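Local coordinates for glucose-6-phosphate isomerase like protein (Thermus thermophilus, PDB 1WIW) that probably binds sugar phosphates and may isomerise glucose 6-phosphate or mannose 6-phosphate to the corresponding ketose phosphate, at residues T15-E20 with T265-A270; Q180-R185 with A257-M262; V146-E149 with A153-L156; D23-G28 with S130-L135. One frame throughout, in Å; residues are numbered along the deposited sequence.

How the contacts relate
From the N terminus, residues 15-20 open the widest loop, which contact 1 closes at 265-270, almost at the end of the long helix 251-272. Three smaller loops follow one another inside it and none crosses another. Contact 4 joins 23-28, the loop behind helix 17-23, to helix 125-139; contact 3 folds 146-149 back on helix 152-160 after only a few residues; contact 2 pairs helix 174-185 with helix 251-272. That helix is shared by contacts 1 and 2, whose centres lie about 11 Å apart, and its side chains also touch residues of contacts 3 and 4. It thus ties the N-terminal region to the C-terminal SIS part.

Contact 1 (T15-E20 with T265-A270); sequences TGLALE and TAYYLA
Tyr267 OH and the backbone N of Ala18 both bond to OD1 of Asp13, so one carboxylate oxygen is gripped from the two segments at once. The other oxygen of Asp13 takes the backbone N of Leu17, and the carboxylate therefore receives two N-H groups at the start of helix 17-23, just after Gly16 in the N-cap position. Between the segments themselves the contact is apolar and centres on the Tyr267 ring. Its CG stands anti to the backbone N (chi1 173°), which carries the ring out from helix 251-272 to the first turn of the other helix. The CB of Ala18 approaches the phenol end obliquely, 3.6 Å from Tyr267 CZ and 3.2 Å from Tyr267 OH. Further back along the same ring, Leu17 CB lies 4.0 Å from Tyr267 CE1, and Leu17 CD2 comes to 4.1 Å from Tyr267 CD1. These two side chains run past each other in opposite directions. Within the long helix, CE2 of Tyr268 lies in the plane of the Tyr267 ring at its edge, while Tyr268 OH bonds to the backbone O of Leu142. The result is a buried tyrosine laid against the N-terminal turn of a short helix, with a shared aspartate bonding both, a junction between the N-terminal and C-terminal SIS-family regions of this PGI/PMI relative.

Contact 2 (Q180-R185 with A257-M262); sequences QTLFAR and ALWYRM
Leu182 makes the closest approach to the second helix, its CD1 methyl resting on one face of the Trp259 indole. Leu182 CD1 lies 3.7 Å from the centroid of the Trp259 five-membered ring and 27° off the ring normal, a CH-pi contact displaced toward the rim, with Trp259 NE1 3.4 Å from Leu182 CD1. A chi1 of -81° sets CG anti to the carbonyl carbon, and the nearly straight CD1 branch then reaches across to the indole, which its side chain meets at about a right angle. Leu182 CD1 is also wedged down beside the backbone, 3.5 Å from Trp259 O and 4.4 Å from Met262 CB. Phe183, the next residue, leans in with its ring: CE2 of Phe183 is 3.9 Å from Met262 O, approached obliquely, and 4.3 Å from Met262 CB. Its ring also meets that of Phe167 on strand 164-168, while Met262, deposited as selenomethionine, packs on Val219 and Leu221 of strand 216-221. At the end of the segment Arg185 turns elsewhere, forming salt bridges with Glu46 and Asp279 and with Glu200 of the second subunit. The segments 180-185 and 257-262 run nearly parallel, at 18°, their axes approaching to 10.3 Å, and both reach the strands of one parallel sheet, as in the layered alpha/beta fold of SIS domains.

Contact 3 (V146-E149 with A153-L156); sequences VPVE and AKFL
Val146 and Lys154 make the polar core of this contact, Lys154 NZ donating a 2.9 Å hydrogen bond to Val146 O. The donor meets the carbonyl at a C=O...N angle of 130° and stands 49° above the carbonyl plane. The ammonium has further partners in the backbone O atoms of Pro144 and Leu4, and it forms a salt bridge with OD2 of Asp5; these oxygens probably stabilise its positive charge. Beyond CG the lysine chain is fully extended, and its aliphatic part is packed closely: Lys154 CD lies 3.9 Å from Val148 CG2, and Lys154 CE is 3.3 Å from Val146 O. On its other flank the chain touches Tyr268 of helix 251-272. In this SIS-type alpha/beta protein, the loop between helix 125-139 and helix 152-160 here turns back on the first turn of helix 152-160. Asp5 joins both limbs, its OD1 accepting the backbone N of Val148 and its OD2 pairing with Lys154 NZ. Separately, Asn151 OD1 accepts the backbone N of Lys154. Toward solvent the packing is looser. The other branch of the valine, Val148 CG1, comes no nearer to Phe155 than 4.1 Å, measured to its backbone N, and Phe155 CB is likewise 4.1 Å from Val148 O. The phenyl group beyond is exposed.

Contact 4 (D23-G28 with S130-L135); sequences DLVGTG and SVDEAL
A type II beta turn from Leu24 to Thr27 presents its first corner residue, Val25, to helix 125-139, with the CA atoms of Val25 and Asp132 5.9 Å apart and Gly26 taking the positive phi (96°) of the second corner. The turn is closed at Leu24 O, which accepts two bonds from Thr27, from its backbone N at 3.1 Å and from its OG1 at 2.7 Å. The hydroxyl sits in the carbonyl plane on a lone pair, at a C=O...O angle of 133°, and Thr27 OG1 also bonds to Arg113 NE. Val25 meets the helix with its two methyls divided between residues one turn apart: chi1 of 171° sets CG1 anti to the backbone N and CG2 anti to the carbonyl carbon, sending them to different partners. Val25 CG1 lies over the flat of the Asp132 carboxylate, 3.5 Å from Asp132 CG and 3.8 Å from each of OD1 and OD2 of Asp132. Val25 CG2 instead reaches the CB of Leu135, one turn along, at 3.6 Å. A lighter touch comes from Leu24 CD2, 4.4 Å from Leu135 CD2. The aspartate OD2 bonds to Tyr112 OH on helix 110-121, which also bonds to the backbone N of Gly26, so that one hydroxyl links turn and helix. Leu24 and Leu135 continue onto Trp259 and Tyr260 of helix 251-272. A type II turn thus docks on helix 125-139, joining the loop that leads to strand 39-45, first of the parallel sheet, to that helix and helix 110-121.

Contact 1 (T15-E20 with T265-A270)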
loop_
_atom_site.group_PDB
_atom_site.type_symbol
_atom_site.label_atom_id
_atom_site.label_comp_id
_atom_site.label_asym_id
_atom_site.label_seq_id
_atom_site.Cartn_x
_atom_site.Cartn_y
_atom_site.Cartn_z
ATOM N N THR B 15 7.941 -28.290 -7.053
ATOM C CA THR B 15 6.950 -28.584 -6.020
ATOM C C THR B 15 5.524 -28.685 -6.550
ATOM O O THR B 15 4.590 -28.936 -5.791
ATOM C CB THR B 15 6.991 -27.536 -4.889
ATOM O OG1 THR B 15 6.794 -26.226 -5.435
ATOM C CG2 THR B 15 8.326 -27.586 -4.173
ATOM N N GLY B 16 5.356 -28.492 -7.855
ATOM C CA GLY B 16 4.037 -28.592 -8.456
ATOM C C GLY B 16 3.006 -27.564 -8.016
ATOM O O GLY B 16 1.945 -27.922 -7.506
ATOM N N LEU B 17 3.295 -26.285 -8.224
ATOM C CA LEU B 17 2.345 -25.249 -7.845
ATOM C C LEU B 17 1.168 -25.260 -8.825
ATOM O O LEU B 17 0.064 -24.849 -8.483
ATOM C CB LEU B 17 3.018 -23.873 -7.841
ATOM C CG LEU B 17 2.196 -22.726 -7.246
ATOM C CD1 LEU B 17 1.880 -23.044 -5.789
ATOM C CD2 LEU B 17 2.968 -21.410 -7.346
ATOM N N ALA B 18 1.408 -25.743 -10.041
ATOM C CA ALA B 18 0.352 -25.803 -11.046
ATOM C C ALA B 18 -0.788 -26.676 -10.526
ATOM O O ALA B 18 -1.962 -26.360 -10.711
ATOM C CB ALA B 18 0.899 -26.366 -12.352
ATOM N N LEU B 19 -0.437 -27.774 -9.862
ATOM C CA LEU B 19 -1.451 -28.671 -9.315
ATOM C C LEU B 19 -2.209 -27.994 -8.170
ATOM O O LEU B 19 -3.429 -28.108 -8.074
ATOM C CB LEU B 19 -0.804 -29.969 -8.815
ATOM C CG LEU B 19 -1.714 -30.903 -8.004
ATOM C CD1 LEU B 19 -2.921 -31.317 -8.841
ATOM C CD2 LEU B 19 -0.923 -32.118 -7.551
ATOM N N GLU B 20 -1.488 -27.292 -7.303
ATOM C CA GLU B 20 -2.127 -26.608 -6.182
ATOM C C GLU B 20 -3.062 -25.507 -6.693
ATOM O O GLU B 20 -4.163 -25.318 -6.170
ATOM C CB GLU B 20 -1.074 -26.013 -5.236
ATOM C CG GLU B 20 -1.666 -25.409 -3.973
ATOM C CD GLU B 20 -0.614 -24.944 -2.967
ATOM O OE1 GLU B 20 -1.007 -24.387 -1.914
ATOM O OE2 GLU B 20 0.598 -25.142 -3.220
ATOM N N THR B 265 -1.115 -15.992 -13.434
ATOM C CA THR B 265 -0.271 -15.151 -14.272
ATOM C C THR B 265 1.146 -15.120 -13.692
ATOM O O THR B 265 2.125 -15.288 -14.418
ATOM C CB THR B 265 -0.843 -13.718 -14.358
ATOM O OG1 THR B 265 -2.152 -13.769 -14.946
ATOM C CG2 THR B 265 0.057 -12.822 -15.203
ATOM N N ALA B 266 1.239 -14.918 -12.380
ATOM C CA ALA B 266 2.524 -14.883 -11.693
ATOM C C ALA B 266 3.237 -16.224 -11.875
ATOM O O ALA B 266 4.456 -16.267 -12.019
ATOM C CB ALA B 266 2.313 -14.598 -10.210
ATOM N N TYR B 267 2.465 -17.310 -11.866
ATOM C CA TYR B 267 3.006 -18.660 -12.044
ATOM C C TYR B 267 3.714 -18.765 -13.394
ATOM O O TYR B 267 4.868 -19.207 -13.477
ATOM C CB TYR B 267 1.874 -19.694 -11.987
ATOM C CG TYR B 267 2.297 -21.114 -12.337
ATOM C CD1 TYR B 267 2.942 -21.929 -11.403
ATOM C CD2 TYR B 267 2.089 -21.622 -13.618
ATOM C CE1 TYR B 267 3.375 -23.223 -11.743
ATOM C CE2 TYR B 267 2.518 -22.910 -13.968
ATOM C CZ TYR B 267 3.161 -23.701 -13.031
ATOM O OH TYR B 267 3.611 -24.955 -13.400
ATOM N N TYR B 268 3.006 -18.369 -14.450
ATOM C CA TYR B 268 3.556 -18.405 -15.802
ATOM C C TYR B 268 4.728 -17.439 -15.983
ATOM O O TYR B 268 5.670 -17.742 -16.715
ATOM C CB TYR B 268 2.457 -18.108 -16.830
ATOM C CG TYR B 268 1.456 -19.237 -16.962
ATOM C CD1 TYR B 268 0.091 -19.023 -16.749
ATOM C CD2 TYR B 268 1.884 -20.538 -17.263
ATOM C CE1 TYR B 268 -0.833 -20.084 -16.825
ATOM C CE2 TYR B 268 0.975 -21.601 -17.341
ATOM C CZ TYR B 268 -0.378 -21.369 -17.118
ATOM O OH TYR B 268 -1.265 -22.426 -17.151
ATOM N N LEU B 269 4.689 -16.288 -15.317
ATOM C CA LEU B 269 5.789 -15.338 -15.451
ATOM C C LEU B 269 7.070 -15.958 -14.891
ATOM O O LEU B 269 8.144 -15.818 -15.474
ATOM C CB LEU B 269 5.470 -14.025 -14.727
ATOM C CG LEU B 269 6.553 -12.936 -14.776
ATOM C CD1 LEU B 269 6.945 -12.629 -16.222
ATOM C CD2 LEU B 269 6.035 -11.682 -14.101
ATOM N N ALA B 270 6.960 -16.644 -13.756
ATOM C CA ALA B 270 8.122 -17.296 -13.162
ATOM C C ALA B 270 8.705 -18.289 -14.167
ATOM O O ALA B 270 9.926 -18.358 -14.346
ATOM C CB ALA B 270 7.727 -18.025 -11.879
#

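Contact 2 (Q180-R185 with A257-M262)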
loop_
_atom_site.group_PDB
_atom_site.type_symbol
_atom_site.label_atom_id
_atom_site.label_comp_id
_atom_site.label_asym_id
_atom_site.label_seq_id
_atom_site.Cartn_x
_atom_site.Cartn_y
_atom_site.Cartn_z
ATOM N N GLN B 180 0.603 -7.696 -5.789
ATOM C CA GLN B 180 2.021 -7.331 -5.772
ATOM C C GLN B 180 2.758 -8.453 -5.043
ATOM O O GLN B 180 3.852 -8.864 -5.442
ATOM C CB GLN B 180 2.228 -6.011 -5.022
ATOM C CG GLN B 180 3.667 -5.496 -5.020
ATOM C CD GLN B 180 3.812 -4.175 -4.273
ATOM O OE1 GLN B 180 4.791 -3.444 -4.457
ATOM N NE2 GLN B 180 2.844 -3.870 -3.418
ATOM N N THR B 181 2.141 -8.948 -3.971
ATOM C CA THR B 181 2.713 -10.030 -3.176
ATOM C C THR B 181 2.786 -11.338 -3.961
ATOM O O THR B 181 3.760 -12.091 -3.839
ATOM C CB THR B 181 1.901 -10.239 -1.877
ATOM O OG1 THR B 181 2.196 -9.176 -0.964
ATOM C CG2 THR B 181 2.239 -11.572 -1.216
ATOM N N LEU B 182 1.760 -11.613 -4.764
ATOM C CA LEU B 182 1.751 -12.834 -5.572
ATOM C C LEU B 182 2.915 -12.830 -6.563
ATOM O O LEU B 182 3.573 -13.848 -6.763
ATOM C CB LEU B 182 0.431 -12.968 -6.345
ATOM C CG LEU B 182 -0.766 -13.517 -5.562
ATOM C CD1 LEU B 182 -2.045 -13.351 -6.365
ATOM C CD2 LEU B 182 -0.521 -14.990 -5.235
ATOM N N PHE B 183 3.170 -11.682 -7.180
ATOM C CA PHE B 183 4.252 -11.578 -8.154
ATOM C C PHE B 183 5.644 -11.659 -7.545
ATOM O O PHE B 183 6.602 -12.066 -8.208
ATOM C CB PHE B 183 4.087 -10.304 -8.983
ATOM C CG PHE B 183 3.154 -10.482 -10.148
ATOM C CD1 PHE B 183 3.650 -10.800 -11.409
ATOM C CD2 PHE B 183 1.778 -10.442 -9.962
ATOM C CE1 PHE B 183 2.789 -11.087 -12.469
ATOM C CE2 PHE B 183 0.904 -10.725 -11.012
ATOM C CZ PHE B 183 1.412 -11.049 -12.269
ATOM N N ALA B 184 5.764 -11.282 -6.281
ATOM C CA ALA B 184 7.060 -11.364 -5.625
ATOM C C ALA B 184 7.281 -12.799 -5.151
ATOM O O ALA B 184 8.336 -13.384 -5.392
ATOM C CB ALA B 184 7.126 -10.403 -4.442
ATOM N N ARG B 185 6.276 -13.384 -4.507
ATOM C CA ARG B 185 6.454 -14.734 -3.989
ATOM C C ARG B 185 6.460 -15.851 -5.021
ATOM O O ARG B 185 7.217 -16.815 -4.887
ATOM C CB ARG B 185 5.415 -15.072 -2.915
ATOM C CG ARG B 185 5.903 -16.259 -2.093
ATOM C CD ARG B 185 4.820 -17.128 -1.509
ATOM N NE ARG B 185 4.177 -16.520 -0.360
ATOM C CZ ARG B 185 3.789 -17.199 0.713
ATOM N NH1 ARG B 185 3.201 -16.566 1.715
ATOM N NH2 ARG B 185 4.010 -18.505 0.789
ATOM N N ALA B 257 -11.608 -13.620 -7.983
ATOM C CA ALA B 257 -11.383 -14.117 -9.339
ATOM C C ALA B 257 -10.184 -13.395 -9.940
ATOM O O ALA B 257 -9.362 -14.004 -10.622
ATOM C CB ALA B 257 -12.622 -13.891 -10.209
ATOM N N LEU B 258 -10.086 -12.092 -9.689
ATOM C CA LEU B 258 -8.959 -11.313 -10.196
ATOM C C LEU B 258 -7.691 -11.835 -9.531
ATOM O O LEU B 258 -6.689 -12.087 -10.192
ATOM C CB LEU B 258 -9.138 -9.825 -9.874
ATOM C CG LEU B 258 -10.144 -9.037 -10.722
ATOM C CD1 LEU B 258 -10.413 -7.687 -10.075
ATOM C CD2 LEU B 258 -9.614 -8.859 -12.143
ATOM N N TRP B 259 -7.743 -11.989 -8.213
ATOM C CA TRP B 259 -6.608 -12.496 -7.443
ATOM C C TRP B 259 -6.152 -13.856 -7.987
ATOM O O TRP B 259 -4.957 -14.088 -8.170
ATOM C CB TRP B 259 -7.011 -12.630 -5.971
ATOM C CG TRP B 259 -5.956 -13.233 -5.088
ATOM C CD1 TRP B 259 -4.917 -12.587 -4.484
ATOM C CD2 TRP B 259 -5.838 -14.613 -4.727
ATOM N NE1 TRP B 259 -4.155 -13.485 -3.765
ATOM C CE2 TRP B 259 -4.698 -14.735 -3.901
ATOM C CE3 TRP B 259 -6.587 -15.762 -5.023
ATOM C CZ2 TRP B 259 -4.284 -15.966 -3.364
ATOM C CZ3 TRP B 259 -6.177 -16.988 -4.487
ATOM C CH2 TRP B 259 -5.034 -17.076 -3.669
ATOM N N TYR B 260 -7.104 -14.752 -8.238
ATOM C CA TYR B 260 -6.797 -16.092 -8.752
ATOM C C TYR B 260 -6.143 -16.047 -10.138
ATOM O O TYR B 260 -5.161 -16.746 -10.389
ATOM C CB TYR B 260 -8.074 -16.936 -8.814
ATOM C CG TYR B 260 -7.869 -18.392 -9.211
ATOM C CD1 TYR B 260 -7.125 -19.259 -8.408
ATOM C CD2 TYR B 260 -8.461 -18.911 -10.360
ATOM C CE1 TYR B 260 -6.978 -20.611 -8.734
ATOM C CE2 TYR B 260 -8.319 -20.269 -10.703
ATOM C CZ TYR B 260 -7.581 -21.109 -9.883
ATOM O OH TYR B 260 -7.457 -22.447 -10.193
ATOM N N ARG B 261 -6.681 -15.233 -11.040
ATOM C CA ARG B 261 -6.094 -15.137 -12.376
ATOM C C ARG B 261 -4.676 -14.567 -12.295
ATOM O O ARG B 261 -3.812 -14.911 -13.101
ATOM C CB ARG B 261 -6.948 -14.252 -13.289
ATOM C CG ARG B 261 -6.351 -14.103 -14.683
ATOM C CD ARG B 261 -7.166 -13.188 -15.586
ATOM N NE ARG B 261 -8.493 -13.718 -15.874
ATOM C CZ ARG B 261 -9.227 -13.343 -16.919
ATOM N NH1 ARG B 261 -10.430 -13.868 -17.118
ATOM N NH2 ARG B 261 -8.748 -12.451 -17.775
HETATM N N MSE B 262 -4.436 -13.685 -11.330
HETATM C CA MSE B 262 -3.102 -13.112 -11.170
HETATM C C MSE B 262 -2.137 -14.137 -10.569
HETATM O O MSE B 262 -0.941 -14.101 -10.846
HETATM C CB MSE B 262 -3.153 -11.856 -10.297
HETATM C CG MSE B 262 -3.863 -10.686 -10.967
HETATM SE SE MSE B 262 -3.025 -10.125 -12.650
HETATM C CE MSE B 262 -2.893 -8.258 -12.274
#

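Contact 3 (V146-E149 with A153-L156)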
loop_
_atom_site.group_PDB
_atom_site.type_symbol
_atom_site.label_atom_id
_atom_site.label_comp_id
_atom_site.label_asym_id
_atom_site.label_seq_id
_atom_site.Cartn_x
_atom_site.Cartn_y
_atom_site.Cartn_z
ATOM N N VAL B 146 -4.103 -25.279 -21.600
ATOM C CA VAL B 146 -4.791 -24.271 -22.406
ATOM C C VAL B 146 -3.729 -23.414 -23.093
ATOM O O VAL B 146 -2.963 -22.723 -22.429
ATOM C CB VAL B 146 -5.682 -23.369 -21.523
ATOM C CG1 VAL B 146 -6.420 -22.358 -22.389
ATOM C CG2 VAL B 146 -6.676 -24.233 -20.730
ATOM N N PRO B 147 -3.665 -23.456 -24.438
ATOM C CA PRO B 147 -2.674 -22.672 -25.189
ATOM C C PRO B 147 -2.720 -21.162 -24.949
ATOM O O PRO B 147 -3.745 -20.615 -24.556
ATOM C CB PRO B 147 -2.962 -23.054 -26.645
ATOM C CG PRO B 147 -4.431 -23.410 -26.629
ATOM C CD PRO B 147 -4.546 -24.207 -25.351
ATOM N N VAL B 148 -1.596 -20.497 -25.201
ATOM C CA VAL B 148 -1.476 -19.056 -24.995
ATOM C C VAL B 148 -2.586 -18.225 -25.640
ATOM O O VAL B 148 -3.127 -17.317 -25.013
ATOM C CB VAL B 148 -0.107 -18.533 -25.499
ATOM C CG1 VAL B 148 0.052 -17.057 -25.141
ATOM C CG2 VAL B 148 1.025 -19.343 -24.875
ATOM N N GLU B 149 -2.925 -18.532 -26.887
ATOM C CA GLU B 149 -3.970 -17.788 -27.582
ATOM C C GLU B 149 -5.332 -17.852 -26.881
ATOM O O GLU B 149 -6.209 -17.038 -27.161
ATOM C CB GLU B 149 -4.118 -18.290 -29.025
ATOM C CG GLU B 149 -4.481 -19.765 -29.132
ATOM C CD GLU B 149 -3.270 -20.661 -29.318
ATOM O OE1 GLU B 149 -2.188 -20.337 -28.769
ATOM O OE2 GLU B 149 -3.409 -21.697 -30.007
ATOM N N ALA B 153 -3.855 -15.784 -18.576
ATOM C CA ALA B 153 -2.698 -15.696 -17.687
ATOM C C ALA B 153 -1.402 -15.851 -18.470
ATOM O O ALA B 153 -0.442 -15.123 -18.229
ATOM C CB ALA B 153 -2.780 -16.760 -16.590
ATOM N N LYS B 154 -1.368 -16.801 -19.402
ATOM C CA LYS B 154 -0.171 -16.999 -20.216
ATOM C C LYS B 154 0.046 -15.756 -21.068
ATOM O O LYS B 154 1.165 -15.264 -21.184
ATOM C CB LYS B 154 -0.308 -18.218 -21.142
ATOM C CG LYS B 154 -0.246 -19.556 -20.430
ATOM C CD LYS B 154 -0.189 -20.719 -21.413
ATOM C CE LYS B 154 -0.197 -22.066 -20.692
ATOM N NZ LYS B 154 -0.237 -23.212 -21.651
ATOM N N PHE B 155 -1.030 -15.258 -21.669
ATOM C CA PHE B 155 -0.941 -14.075 -22.512
ATOM C C PHE B 155 -0.423 -12.877 -21.721
ATOM O O PHE B 155 0.475 -12.178 -22.180
ATOM C CB PHE B 155 -2.305 -13.735 -23.116
ATOM C CG PHE B 155 -2.240 -12.682 -24.194
ATOM C CD1 PHE B 155 -1.923 -13.030 -25.506
ATOM C CD2 PHE B 155 -2.448 -11.339 -23.888
ATOM C CE1 PHE B 155 -1.812 -12.052 -26.499
ATOM C CE2 PHE B 155 -2.337 -10.353 -24.872
ATOM C CZ PHE B 155 -2.018 -10.712 -26.180
ATOM N N LEU B 156 -0.983 -12.644 -20.532
ATOM C CA LEU B 156 -0.562 -11.511 -19.702
ATOM C C LEU B 156 0.883 -11.661 -19.226
ATOM O O LEU B 156 1.617 -10.678 -19.126
ATOM C CB LEU B 156 -1.488 -11.352 -18.488
ATOM C CG LEU B 156 -1.190 -10.164 -17.557
ATOM C CD1 LEU B 156 -1.174 -8.868 -18.371
ATOM C CD2 LEU B 156 -2.242 -10.082 -16.443
#

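Contact 4 (D23-G28 with S130-L135)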
loop_
_atom_site.group_PDB
_atom_site.type_symbol
_atom_site.label_atom_id
_atom_site.label_comp_id
_atom_site.label_asym_id
_atom_site.label_seq_id
_atom_site.Cartn_x
_atom_site.Cartn_y
_atom_site.Cartn_z
ATOM N N ASP B 23 -6.257 -27.204 -7.993
ATOM C CA ASP B 23 -7.144 -27.756 -6.967
ATOM C C ASP B 23 -7.499 -26.824 -5.808
ATOM O O ASP B 23 -8.109 -27.260 -4.833
ATOM C CB ASP B 23 -6.528 -29.037 -6.385
ATOM C CG ASP B 23 -6.426 -30.162 -7.405
ATOM O OD1 ASP B 23 -6.971 -30.022 -8.522
ATOM O OD2 ASP B 23 -5.805 -31.196 -7.077
ATOM N N LEU B 24 -7.144 -25.547 -5.914
ATOM C CA LEU B 24 -7.399 -24.595 -4.836
ATOM C C LEU B 24 -8.799 -24.578 -4.226
ATOM O O LEU B 24 -8.951 -24.619 -3.007
ATOM C CB LEU B 24 -7.053 -23.174 -5.291
ATOM C CG LEU B 24 -7.163 -22.120 -4.184
ATOM C CD1 LEU B 24 -6.197 -22.461 -3.049
ATOM C CD2 LEU B 24 -6.854 -20.738 -4.758
ATOM N N VAL B 25 -9.816 -24.500 -5.068
ATOM C CA VAL B 25 -11.190 -24.449 -4.590
ATOM C C VAL B 25 -11.556 -25.678 -3.764
ATOM O O VAL B 25 -11.435 -26.806 -4.230
ATOM C CB VAL B 25 -12.173 -24.311 -5.775
ATOM C CG1 VAL B 25 -13.617 -24.490 -5.296
ATOM C CG2 VAL B 25 -11.995 -22.942 -6.430
ATOM N N GLY B 26 -12.007 -25.452 -2.534
ATOM C CA GLY B 26 -12.379 -26.568 -1.685
ATOM C C GLY B 26 -11.279 -27.022 -0.738
ATOM O O GLY B 26 -11.471 -27.979 0.011
ATOM N N THR B 27 -10.124 -26.358 -0.768
ATOM C CA THR B 27 -9.035 -26.718 0.140
ATOM C C THR B 27 -9.021 -25.746 1.316
ATOM O O THR B 27 -9.518 -24.619 1.210
ATOM C CB THR B 27 -7.646 -26.673 -0.560
ATOM O OG1 THR B 27 -7.365 -25.340 -1.000
ATOM C CG2 THR B 27 -7.620 -27.615 -1.749
ATOM N N GLY B 28 -8.455 -26.185 2.436
ATOM C CA GLY B 28 -8.395 -25.339 3.611
ATOM C C GLY B 28 -9.281 -25.872 4.723
ATOM O O GLY B 28 -10.191 -26.661 4.462
ATOM N N SER B 130 -20.301 -18.316 -4.404
ATOM C CA SER B 130 -20.108 -17.434 -5.558
ATOM C C SER B 130 -18.612 -17.269 -5.863
ATOM O O SER B 130 -18.214 -17.126 -7.020
ATOM C CB SER B 130 -20.751 -16.061 -5.314
ATOM O OG SER B 130 -20.028 -15.303 -4.357
ATOM N N VAL B 131 -17.787 -17.287 -4.820
ATOM C CA VAL B 131 -16.339 -17.171 -4.995
ATOM C C VAL B 131 -15.814 -18.430 -5.694
ATOM O O VAL B 131 -15.087 -18.352 -6.681
ATOM C CB VAL B 131 -15.627 -17.026 -3.636
ATOM C CG1 VAL B 131 -14.122 -17.263 -3.800
ATOM C CG2 VAL B 131 -15.887 -15.641 -3.062
ATOM N N ASP B 132 -16.182 -19.592 -5.162
ATOM C CA ASP B 132 -15.762 -20.865 -5.744
ATOM C C ASP B 132 -16.233 -20.990 -7.194
ATOM O O ASP B 132 -15.498 -21.465 -8.059
ATOM C CB ASP B 132 -16.328 -22.029 -4.923
ATOM C CG ASP B 132 -15.646 -22.183 -3.573
ATOM O OD1 ASP B 132 -16.098 -23.026 -2.770
ATOM O OD2 ASP B 132 -14.657 -21.470 -3.317
ATOM N N GLU B 133 -17.467 -20.574 -7.457
ATOM C CA GLU B 133 -18.012 -20.652 -8.813
ATOM C C GLU B 133 -17.180 -19.811 -9.776
ATOM O O GLU B 133 -16.876 -20.240 -10.887
ATOM C CB GLU B 133 -19.470 -20.181 -8.821
ATOM C CG GLU B 133 -20.429 -21.193 -8.209
ATOM C CD GLU B 133 -21.812 -20.626 -7.949
ATOM O OE1 GLU B 133 -22.732 -21.426 -7.674
ATOM O OE2 GLU B 133 -21.983 -19.388 -8.007
ATOM N N ALA B 134 -16.813 -18.614 -9.338
ATOM C CA ALA B 134 -16.009 -17.706 -10.146
ATOM C C ALA B 134 -14.616 -18.286 -10.409
ATOM O O ALA B 134 -14.108 -18.223 -11.530
ATOM C CB ALA B 134 -15.896 -16.359 -9.445
ATOM N N LEU B 135 -13.998 -18.854 -9.379
ATOM C CA LEU B 135 -12.673 -19.432 -9.550
ATOM C C LEU B 135 -12.708 -20.672 -10.435
ATOM O O LEU B 135 -11.783 -20.901 -11.209
ATOM C CB LEU B 135 -12.041 -19.763 -8.191
ATOM C CG LEU B 135 -11.153 -18.647 -7.609
ATOM C CD1 LEU B 135 -11.944 -17.357 -7.464
ATOM C CD2 LEU B 135 -10.598 -19.085 -6.252
#